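Local coordinates for putative protein-disulfide isomerase (Pseudomonas syringae pv. tomato, PDB 3GN3) that is of unknown function but belongs to the DsbA family, whose members typically make or rearrange disulfide bonds in proteins, at residues A[40-45]-A[176-181]; A[60-65]-A[105-110]; A[94-99]-A[116-121]. One frame throughout, in Å; residues are numbered along the deposited sequence.

How the contacts relate
Contact 1 lies at the surface of the thioredoxin-like part, where two helices of one sheet face meet through small apolar groups. Contacts 2 and 3 lie on the other side of the chain's centre, in the helical insertion, their centres about 31 to 35 Å from that of contact 1. They touch each other, since Asn107 packs on Phe99, and both join helix 112-123 or the loop leading into it to other parts of the insertion. Contact 2 is buried, with a phenylalanine edge against backbone carbonyls beside a second subunit. Contact 3 is partly buried and mixed: a phenylalanine and an isoleucine inside, an arginine-to-carbonyl hydrogen bond further out.

Contact 1 of 3, residues A[40-45]-A[176-181]; sequences LAQAGE and KWVSDI
A small apolar helix-to-helix contact at the protein surface joins Gln42 and Ala43, at the C-terminal end of helix 36-43, to Val178 in the C-terminal helix 174-181. Val178 does most of the work: its CG1 lies on the backbone at Ala43 and Gln42, its CG2 on the Gln42 side chain. With CG1 anti to the backbone N (chi1 -170°), that methyl comes 3.9 Å from Ala43 CA. The CB of Ala43 is a little further from Val178 CG1, at 4.3 Å. The other branch, Val178 CG2, meets the root of the glutamine, 3.9 Å from Gln42 CB, and the two side chains cross at about a right angle. No hydrogen bond or salt bridge spans the pair. The small alanine lets the backbones come close, with Ala43 CA and Val178 CA 5.4 Å apart. Just past this point the first helix stops: Gly44 has positive phi, a backbone shape that suits glycine, while its N still bonds to Leu40 O at 2.7 Å. The charges sit away from this contact: Lys176 NZ bridges to the syn lone pair of Asp180 OD2 at 2.7 Å and also pairs with Asp172, just before the helix. Both helices rest on one face of the central sheet, consistent with a thioredoxin-like fold: Leu40, Ala43 and Ile181 all touch Val48 of strand 48-54, Ile181 also reaches Phe18 of strand 16-22, and Trp177 and Ile181 pack on Leu39 of helix 36-43.

Contact 2 of 3, residues A[60-65]-A[105-110]; sequences HMFSGV and GPNLDA
Phe62, in the turn that starts helix 63-73, pushes the edge of its ring against the backbone of Asn107 and Ala110. This edge is the tight part of the contact. Phe62 CZ lies 3.5 Å from Ala110 O, which sits in the plane of the ring, and Phe62 CE1 lies 3.6 Å from Asn107 O, also near that plane. Carbonyl oxygens thus face the ring's hydrogen-bearing rim, where the electrostatics are probably mildly favourable, although no classical hydrogen bond crosses the contact. Asn107 O also accepts from Ala110 N at 3.2 Å, at the end of the 3-10 segment, and so has a partner besides the ring edge. Apolar carbon adds less: Phe62 CE1 is 4.2 Å from Asn107 CB and 4.4 Å from Ala110 CB. A chi1 of -92° swings the ring so that its CE1-CZ edge meets the carbonyls.

Toward the exposed part of the loop the fit loosens, and Leu108 comes less near to the opposite segment. A second subunit meets this side, where Asp109 OD1 bonds to Asn113 of that subunit. Met61 is buried yet only loosely approached across the contact, and it packs on Phe131 of the second subunit. Phe62 itself is wedged between chains, touching Pro112 of its own chain and Pro112 of the second subunit. Helix 112-123 also packs here through Ile115, which meets Phe62, Val65 and Asn107, so the contact ties the start of helix 63-73 to the loop entering helix 112-123.

Contact 3 of 3, residues A[94-99]-A[116-121]; sequences REEFEF and IARIER
Phe97, in the loop after helix 79-92, packs against Arg118 and Ile119 of helix 112-123, inside the helical insertion that DsbA-like proteins carry in their thioredoxin fold. The apolar part is centred on the far end of the phenylalanine. Its CZ lies 3.4 Å from Arg118 CG, and its CE1 lies 3.5 Å from Ile119 CG1, both partners coming at the ring obliquely. Arg118 CB adds a looser touch to Phe97 CE1 at 3.8 Å. It is therefore the aliphatic root of the arginine that meets the ring, the two side chains sliding past each other in opposite directions, although the ring and guanidinium planes are nearly parallel, 18° apart. Ile119 and Phe97 both continue inward to Ile66 of helix 63-73 and Val90 of helix 79-92, so these two helices also close on the pair.

The electrostatic part lies further out. Glu96 OE1 and Arg118 NE are 4.3 Å apart, opposite charges too distant for a salt bridge but probably mutually favourable; the stronger partner of Glu96 OE1 is the hydroxyl of Tyr122, one turn beyond Arg118 on helix 112-123.

The hydrogen-bonded part is a single link from arginine to main chain. Bends at chi2 and chi3 carry the guanidinium of Arg118 back toward the loop. There it reaches the carbonyl of the last residue of the short 3-10 segment: Arg118 NH2 donates to Glu96 O over 3.2 Å, a long and somewhat bent bond (142° at the hydrogen), with the oxygen tilted 27° out of the guanidinium plane while the donor lies in the carbonyl plane.

Contact 1 of 3, residues A[40-45]-A[176-181]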
loop_
_atom_site.group_PDB
_atom_site.type_symbol
_atom_site.label_atom_id
_atom_site.label_comp_id
_atom_site.label_asym_id
_atom_site.label_seq_id
_atom_site.Cartn_x
_atom_site.Cartn_y
_atom_site.Cartn_z
ATOM N N LEU A 40 15.007 -2.710 -24.071
ATOM C CA LEU A 40 15.167 -4.142 -24.270
ATOM C C LEU A 40 16.422 -4.472 -25.117
ATOM O O LEU A 40 17.215 -5.350 -24.767
ATOM C CB LEU A 40 13.901 -4.673 -24.930
ATOM C CG LEU A 40 13.570 -6.151 -24.843
ATOM C CD1 LEU A 40 13.487 -6.600 -23.389
ATOM C CD2 LEU A 40 12.273 -6.365 -25.572
ATOM N N ALA A 41 16.588 -3.738 -26.216
ATOM C CA ALA A 41 17.780 -3.812 -27.068
ATOM C C ALA A 41 19.082 -3.567 -26.284
ATOM O O ALA A 41 20.024 -4.348 -26.372
ATOM C CB ALA A 41 17.651 -2.824 -28.206
ATOM N N GLN A 42 19.120 -2.487 -25.516
ATOM C CA GLN A 42 20.300 -2.114 -24.750
ATOM C C GLN A 42 20.505 -2.949 -23.510
ATOM O O GLN A 42 21.623 -3.295 -23.210
ATOM C CB GLN A 42 20.256 -0.640 -24.383
ATOM C CG GLN A 42 20.194 0.228 -25.605
ATOM C CD GLN A 42 20.228 1.675 -25.287
ATOM O OE1 GLN A 42 20.842 2.100 -24.301
ATOM N NE2 GLN A 42 19.574 2.468 -26.122
ATOM N N ALA A 43 19.445 -3.266 -22.774
ATOM C CA ALA A 43 19.589 -4.119 -21.599
ATOM C C ALA A 43 19.861 -5.575 -21.976
ATOM O O ALA A 43 20.637 -6.250 -21.305
ATOM C CB ALA A 43 18.368 -4.014 -20.703
ATOM N N GLY A 44 19.205 -6.040 -23.044
ATOM C CA GLY A 44 19.359 -7.407 -23.559
ATOM C C GLY A 44 18.272 -8.363 -23.094
ATOM O O GLY A 44 18.047 -8.518 -21.895
ATOM N N GLU A 45 17.619 -9.029 -24.044
ATOM C CA GLU A 45 16.551 -9.985 -23.737
ATOM C C GLU A 45 16.980 -11.179 -22.917
ATOM O O GLU A 45 16.138 -11.910 -22.392
ATOM C CB GLU A 45 15.901 -10.475 -25.008
ATOM C CG GLU A 45 14.954 -9.457 -25.561
ATOM C CD GLU A 45 14.831 -9.538 -27.059
ATOM O OE1 GLU A 45 14.628 -8.469 -27.700
ATOM O OE2 GLU A 45 14.953 -10.674 -27.584
ATOM N N LYS A 176 20.745 5.083 -18.563
ATOM C CA LYS A 176 20.553 5.138 -17.104
ATOM C C LYS A 176 19.648 3.992 -16.613
ATOM O O LYS A 176 20.007 3.307 -15.632
ATOM C CB LYS A 176 20.066 6.496 -16.593
ATOM C CG LYS A 176 20.029 6.554 -15.075
ATOM C CD LYS A 176 19.344 7.832 -14.567
ATOM C CE LYS A 176 18.780 7.692 -13.105
ATOM N NZ LYS A 176 17.474 6.931 -12.993
ATOM N N TRP A 177 18.527 3.751 -17.311
ATOM C CA TRP A 177 17.672 2.599 -16.994
ATOM C C TRP A 177 18.473 1.325 -16.994
ATOM O O TRP A 177 18.306 0.502 -16.099
ATOM C CB TRP A 177 16.477 2.433 -17.938
ATOM C CG TRP A 177 15.464 3.563 -17.916
ATOM C CD1 TRP A 177 15.434 4.651 -17.063
ATOM C CD2 TRP A 177 14.314 3.684 -18.763
ATOM N NE1 TRP A 177 14.340 5.444 -17.353
ATOM C CE2 TRP A 177 13.637 4.875 -18.388
ATOM C CE3 TRP A 177 13.789 2.904 -19.808
ATOM C CZ2 TRP A 177 12.459 5.312 -19.033
ATOM C CZ3 TRP A 177 12.600 3.340 -20.453
ATOM C CH2 TRP A 177 11.956 4.532 -20.056
ATOM N N VAL A 178 19.361 1.170 -17.979
ATOM C CA VAL A 178 20.156 -0.064 -18.098
ATOM C C VAL A 178 21.036 -0.283 -16.852
ATOM O O VAL A 178 21.046 -1.397 -16.293
ATOM C CB VAL A 178 20.997 -0.111 -19.426
ATOM C CG1 VAL A 178 21.622 -1.485 -19.650
ATOM C CG2 VAL A 178 20.141 0.274 -20.619
ATOM N N SER A 179 21.729 0.766 -16.393
ATOM C CA SER A 179 22.536 0.632 -15.154
ATOM C C SER A 179 21.667 0.486 -13.912
ATOM O O SER A 179 22.030 -0.264 -13.015
ATOM C CB SER A 179 23.501 1.793 -14.918
ATOM O OG SER A 179 23.495 2.708 -15.982
ATOM N N ASP A 180 20.550 1.224 -13.847
ATOM C CA ASP A 180 19.590 1.100 -12.736
ATOM C C ASP A 180 19.113 -0.342 -12.632
ATOM O O ASP A 180 19.108 -0.916 -11.537
ATOM C CB ASP A 180 18.370 2.005 -12.936
ATOM C CG ASP A 180 18.699 3.484 -12.820
ATOM O OD1 ASP A 180 19.785 3.824 -12.300
ATOM O OD2 ASP A 180 17.858 4.316 -13.244
ATOM N N ILE A 181 18.725 -0.933 -13.767
ATOM C CA ILE A 181 18.308 -2.329 -13.773
ATOM C C ILE A 181 19.473 -3.224 -13.303
ATOM O O ILE A 181 19.280 -4.112 -12.458
ATOM C CB ILE A 181 17.665 -2.776 -15.129
ATOM C CG1 ILE A 181 16.310 -2.073 -15.318
ATOM C CG2 ILE A 181 17.466 -4.289 -15.152
ATOM C CD1 ILE A 181 15.859 -1.860 -16.756
#

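Contact 2 of 3, residues A[60-65]-A[105-110]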
loop_
_atom_site.group_PDB
_atom_site.type_symbol
_atom_site.label_atom_id
_atom_site.label_comp_id
_atom_site.label_asym_id
_atom_site.label_seq_id
_atom_site.Cartn_x
_atom_site.Cartn_y
_atom_site.Cartn_z
ATOM N N HIS A 60 -7.905 11.156 -16.488
ATOM C CA HIS A 60 -7.913 10.922 -17.937
ATOM C C HIS A 60 -9.245 10.209 -18.299
ATOM O O HIS A 60 -9.332 8.980 -18.246
ATOM C CB HIS A 60 -6.684 10.084 -18.342
ATOM C CG HIS A 60 -5.389 10.832 -18.251
ATOM N ND1 HIS A 60 -4.610 11.107 -19.355
ATOM C CD2 HIS A 60 -4.756 11.399 -17.194
ATOM C CE1 HIS A 60 -3.550 11.807 -18.982
ATOM N NE2 HIS A 60 -3.614 11.997 -17.677
ATOM N N MET A 61 -10.272 10.988 -18.643
ATOM C CA MET A 61 -11.676 10.505 -18.614
ATOM C C MET A 61 -12.045 9.378 -19.599
ATOM O O MET A 61 -12.977 8.599 -19.344
ATOM C CB MET A 61 -12.678 11.672 -18.659
ATOM C CG MET A 61 -12.774 12.462 -17.325
ATOM S SD MET A 61 -13.786 13.982 -17.242
ATOM C CE MET A 61 -13.137 15.000 -18.571
ATOM N N PHE A 62 -11.299 9.247 -20.694
ATOM C CA PHE A 62 -11.526 8.110 -21.576
ATOM C C PHE A 62 -10.577 6.940 -21.311
ATOM O O PHE A 62 -10.481 6.013 -22.125
ATOM C CB PHE A 62 -11.527 8.523 -23.064
ATOM C CG PHE A 62 -12.899 8.868 -23.604
ATOM C CD1 PHE A 62 -13.134 10.096 -24.204
ATOM C CD2 PHE A 62 -13.954 7.965 -23.500
ATOM C CE1 PHE A 62 -14.414 10.430 -24.704
ATOM C CE2 PHE A 62 -15.234 8.279 -23.992
ATOM C CZ PHE A 62 -15.463 9.520 -24.595
ATOM N N SER A 63 -9.916 6.946 -20.158
ATOM C CA SER A 63 -8.919 5.931 -19.866
ATOM C C SER A 63 -9.521 4.533 -19.814
ATOM O O SER A 63 -8.940 3.577 -20.352
ATOM C CB SER A 63 -8.192 6.241 -18.559
ATOM O OG SER A 63 -7.246 5.232 -18.244
ATOM N N GLY A 64 -10.668 4.406 -19.151
ATOM C CA GLY A 64 -11.339 3.106 -19.027
ATOM C C GLY A 64 -11.696 2.464 -20.364
ATOM O O GLY A 64 -11.527 1.249 -20.542
ATOM N N VAL A 65 -12.173 3.280 -21.303
ATOM C CA VAL A 65 -12.487 2.811 -22.646
ATOM C C VAL A 65 -11.184 2.346 -23.291
ATOM O O VAL A 65 -11.074 1.204 -23.758
ATOM C CB VAL A 65 -13.098 3.928 -23.516
ATOM C CG1 VAL A 65 -13.315 3.437 -24.941
ATOM C CG2 VAL A 65 -14.375 4.445 -22.919
ATOM N N GLY A 105 -12.653 20.389 -24.554
ATOM C CA GLY A 105 -12.297 20.106 -25.939
ATOM C C GLY A 105 -13.264 19.155 -26.634
ATOM O O GLY A 105 -14.221 18.657 -26.023
ATOM N N PRO A 106 -13.005 18.864 -27.922
ATOM C CA PRO A 106 -13.877 18.009 -28.741
ATOM C C PRO A 106 -14.298 16.666 -28.124
ATOM O O PRO A 106 -15.333 16.131 -28.510
ATOM C CB PRO A 106 -13.059 17.767 -30.023
ATOM C CG PRO A 106 -11.691 18.339 -29.764
ATOM C CD PRO A 106 -11.850 19.368 -28.685
ATOM N N ASN A 107 -13.534 16.111 -27.187
ATOM C CA ASN A 107 -13.893 14.766 -26.688
ATOM C C ASN A 107 -15.089 14.755 -25.734
ATOM O O ASN A 107 -15.638 13.691 -25.414
ATOM C CB ASN A 107 -12.697 14.027 -26.098
ATOM C CG ASN A 107 -11.883 13.285 -27.149
ATOM O OD1 ASN A 107 -10.666 13.363 -27.147
ATOM N ND2 ASN A 107 -12.546 12.554 -28.028
ATOM N N LEU A 108 -15.483 15.950 -25.291
ATOM C CA LEU A 108 -16.754 16.130 -24.590
ATOM C C LEU A 108 -17.941 15.668 -25.454
ATOM O O LEU A 108 -18.983 15.265 -24.931
ATOM C CB LEU A 108 -16.935 17.581 -24.144
ATOM C CG LEU A 108 -16.104 17.997 -22.931
ATOM C CD1 LEU A 108 -16.325 19.455 -22.590
ATOM C CD2 LEU A 108 -16.409 17.113 -21.719
ATOM N N ASP A 109 -17.751 15.690 -26.770
ATOM C CA ASP A 109 -18.801 15.310 -27.691
ATOM C C ASP A 109 -18.541 13.993 -28.402
ATOM O O ASP A 109 -19.203 13.699 -29.400
ATOM C CB ASP A 109 -19.078 16.439 -28.686
ATOM C CG ASP A 109 -19.636 17.677 -28.008
ATOM O OD1 ASP A 109 -20.560 17.549 -27.152
ATOM O OD2 ASP A 109 -19.150 18.784 -28.321
ATOM N N ALA A 110 -17.612 13.184 -27.875
ATOM C CA ALA A 110 -17.359 11.843 -28.430
ATOM C C ALA A 110 -17.921 10.761 -27.535
ATOM O O ALA A 110 -18.114 10.971 -26.349
ATOM C CB ALA A 110 -15.873 11.612 -28.668
#

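Contact 3 of 3, residues A[94-99]-A[116-121]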
loop_
_atom_site.group_PDB
_atom_site.type_symbol
_atom_site.label_atom_id
_atom_site.label_comp_id
_atom_site.label_asym_id
_atom_site.label_seq_id
_atom_site.Cartn_x
_atom_site.Cartn_y
_atom_site.Cartn_z
ATOM N N ARG A 94 -1.875 11.056 -28.981
ATOM C CA ARG A 94 -2.235 11.154 -27.575
ATOM C C ARG A 94 -3.279 12.228 -27.337
ATOM O O ARG A 94 -4.349 11.982 -26.749
ATOM C CB ARG A 94 -0.998 11.421 -26.721
ATOM C CG ARG A 94 -1.238 11.148 -25.265
ATOM C CD ARG A 94 -0.258 11.870 -24.389
ATOM N NE ARG A 94 -0.331 13.311 -24.595
ATOM C CZ ARG A 94 -1.254 14.107 -24.067
ATOM N NH1 ARG A 94 -2.204 13.617 -23.292
ATOM N NH2 ARG A 94 -1.231 15.395 -24.331
ATOM N N GLU A 95 -2.981 13.415 -27.831
ATOM C CA GLU A 95 -3.834 14.539 -27.600
ATOM C C GLU A 95 -5.279 14.276 -28.021
ATOM O O GLU A 95 -6.205 14.739 -27.369
ATOM C CB GLU A 95 -3.276 15.722 -28.328
ATOM C CG GLU A 95 -3.790 17.002 -27.791
ATOM C CD GLU A 95 -2.913 18.146 -28.207
ATOM O OE1 GLU A 95 -2.266 18.723 -27.299
ATOM O OE2 GLU A 95 -2.848 18.445 -29.433
ATOM N N GLU A 96 -5.471 13.520 -29.098
ATOM C CA GLU A 96 -6.809 13.238 -29.619
ATOM C C GLU A 96 -7.612 12.283 -28.749
ATOM O O GLU A 96 -8.795 12.074 -28.989
ATOM C CB GLU A 96 -6.711 12.610 -30.998
ATOM C CG GLU A 96 -6.353 13.545 -32.129
ATOM C CD GLU A 96 -5.896 12.741 -33.342
ATOM O OE1 GLU A 96 -6.714 11.945 -33.872
ATOM O OE2 GLU A 96 -4.707 12.881 -33.730
ATOM N N PHE A 97 -6.961 11.656 -27.782
ATOM C CA PHE A 97 -7.648 10.743 -26.890
ATOM C C PHE A 97 -7.660 11.302 -25.459
ATOM O O PHE A 97 -7.779 10.552 -24.494
ATOM C CB PHE A 97 -6.972 9.382 -26.919
ATOM C CG PHE A 97 -7.107 8.657 -28.222
ATOM C CD1 PHE A 97 -8.283 7.970 -28.536
ATOM C CD2 PHE A 97 -6.036 8.620 -29.128
ATOM C CE1 PHE A 97 -8.411 7.273 -29.738
ATOM C CE2 PHE A 97 -6.139 7.923 -30.331
ATOM C CZ PHE A 97 -7.334 7.242 -30.640
ATOM N N GLU A 98 -7.520 12.620 -25.321
ATOM C CA GLU A 98 -7.534 13.234 -24.002
ATOM C C GLU A 98 -8.392 14.490 -24.003
ATOM O O GLU A 98 -9.154 14.715 -24.956
ATOM C CB GLU A 98 -6.115 13.480 -23.490
ATOM C CG GLU A 98 -5.827 12.792 -22.138
ATOM C CD GLU A 98 -6.770 13.250 -20.990
ATOM O OE1 GLU A 98 -7.905 12.719 -20.842
ATOM O OE2 GLU A 98 -6.356 14.135 -20.216
ATOM N N PHE A 99 -8.308 15.288 -22.940
ATOM C CA PHE A 99 -9.182 16.449 -22.798
ATOM C C PHE A 99 -8.343 17.663 -22.423
ATOM O O PHE A 99 -7.442 17.550 -21.590
ATOM C CB PHE A 99 -10.237 16.198 -21.706
ATOM C CG PHE A 99 -11.282 15.141 -22.057
ATOM C CD1 PHE A 99 -12.577 15.523 -22.431
ATOM C CD2 PHE A 99 -10.984 13.772 -21.970
ATOM C CE1 PHE A 99 -13.553 14.578 -22.733
ATOM C CE2 PHE A 99 -11.951 12.806 -22.276
ATOM C CZ PHE A 99 -13.249 13.216 -22.672
ATOM N N ILE A 116 -13.489 3.965 -29.796
ATOM C CA ILE A 116 -13.149 2.636 -30.308
ATOM C C ILE A 116 -12.867 2.633 -31.814
ATOM O O ILE A 116 -11.876 2.049 -32.265
ATOM C CB ILE A 116 -14.219 1.592 -29.984
ATOM C CG1 ILE A 116 -14.314 1.405 -28.469
ATOM C CG2 ILE A 116 -13.897 0.260 -30.689
ATOM C CD1 ILE A 116 -15.450 0.481 -28.035
ATOM N N ALA A 117 -13.744 3.285 -32.577
ATOM C CA ALA A 117 -13.583 3.448 -34.025
ATOM C C ALA A 117 -12.244 4.138 -34.369
ATOM O O ALA A 117 -11.513 3.685 -35.254
ATOM C CB ALA A 117 -14.771 4.229 -34.597
ATOM N N ARG A 118 -11.942 5.210 -33.628
ATOM C CA ARG A 118 -10.704 5.984 -33.735
ATOM C C ARG A 118 -9.430 5.135 -33.537
ATOM O O ARG A 118 -8.478 5.216 -34.328
ATOM C CB ARG A 118 -10.741 7.122 -32.719
ATOM C CG ARG A 118 -9.705 8.201 -32.942
ATOM C CD ARG A 118 -10.363 9.466 -33.364
ATOM N NE ARG A 118 -10.449 10.456 -32.293
ATOM C CZ ARG A 118 -11.556 10.779 -31.635
ATOM N NH1 ARG A 118 -12.700 10.177 -31.898
ATOM N NH2 ARG A 118 -11.518 11.708 -30.699
ATOM N N ILE A 119 -9.415 4.318 -32.490
ATOM C CA ILE A 119 -8.305 3.399 -32.256
ATOM C C ILE A 119 -8.236 2.331 -33.351
ATOM O O ILE A 119 -7.146 1.918 -33.773
ATOM C CB ILE A 119 -8.419 2.735 -30.866
ATOM C CG1 ILE A 119 -8.333 3.800 -29.762
ATOM C CG2 ILE A 119 -7.388 1.616 -30.709
ATOM C CD1 ILE A 119 -8.530 3.250 -28.367
ATOM N N GLU A 120 -9.397 1.878 -33.815
ATOM C CA GLU A 120 -9.451 0.928 -34.923
ATOM C C GLU A 120 -8.808 1.492 -36.185
ATOM O O GLU A 120 -7.949 0.837 -36.774
ATOM C CB GLU A 120 -10.879 0.484 -35.188
ATOM C CG GLU A 120 -11.345 -0.597 -34.235
ATOM C CD GLU A 120 -12.815 -0.866 -34.364
ATOM O OE1 GLU A 120 -13.247 -1.984 -33.992
ATOM O OE2 GLU A 120 -13.525 0.049 -34.844
ATOM N N ARG A 121 -9.197 2.712 -36.558
ATOM C CA ARG A 121 -8.607 3.431 -37.692
ATOM C C ARG A 121 -7.085 3.421 -37.635
ATOM O O ARG A 121 -6.404 2.885 -38.531
ATOM C CB ARG A 121 -9.038 4.892 -37.666
ATOM C CG ARG A 121 -9.639 5.382 -38.941
ATOM C CD ARG A 121 -11.138 5.473 -38.756
ATOM N NE ARG A 121 -11.459 6.601 -37.876
ATOM C CZ ARG A 121 -12.646 6.831 -37.317
ATOM N NH1 ARG A 121 -13.669 6.002 -37.527
ATOM N NH2 ARG A 121 -12.801 7.896 -36.542
#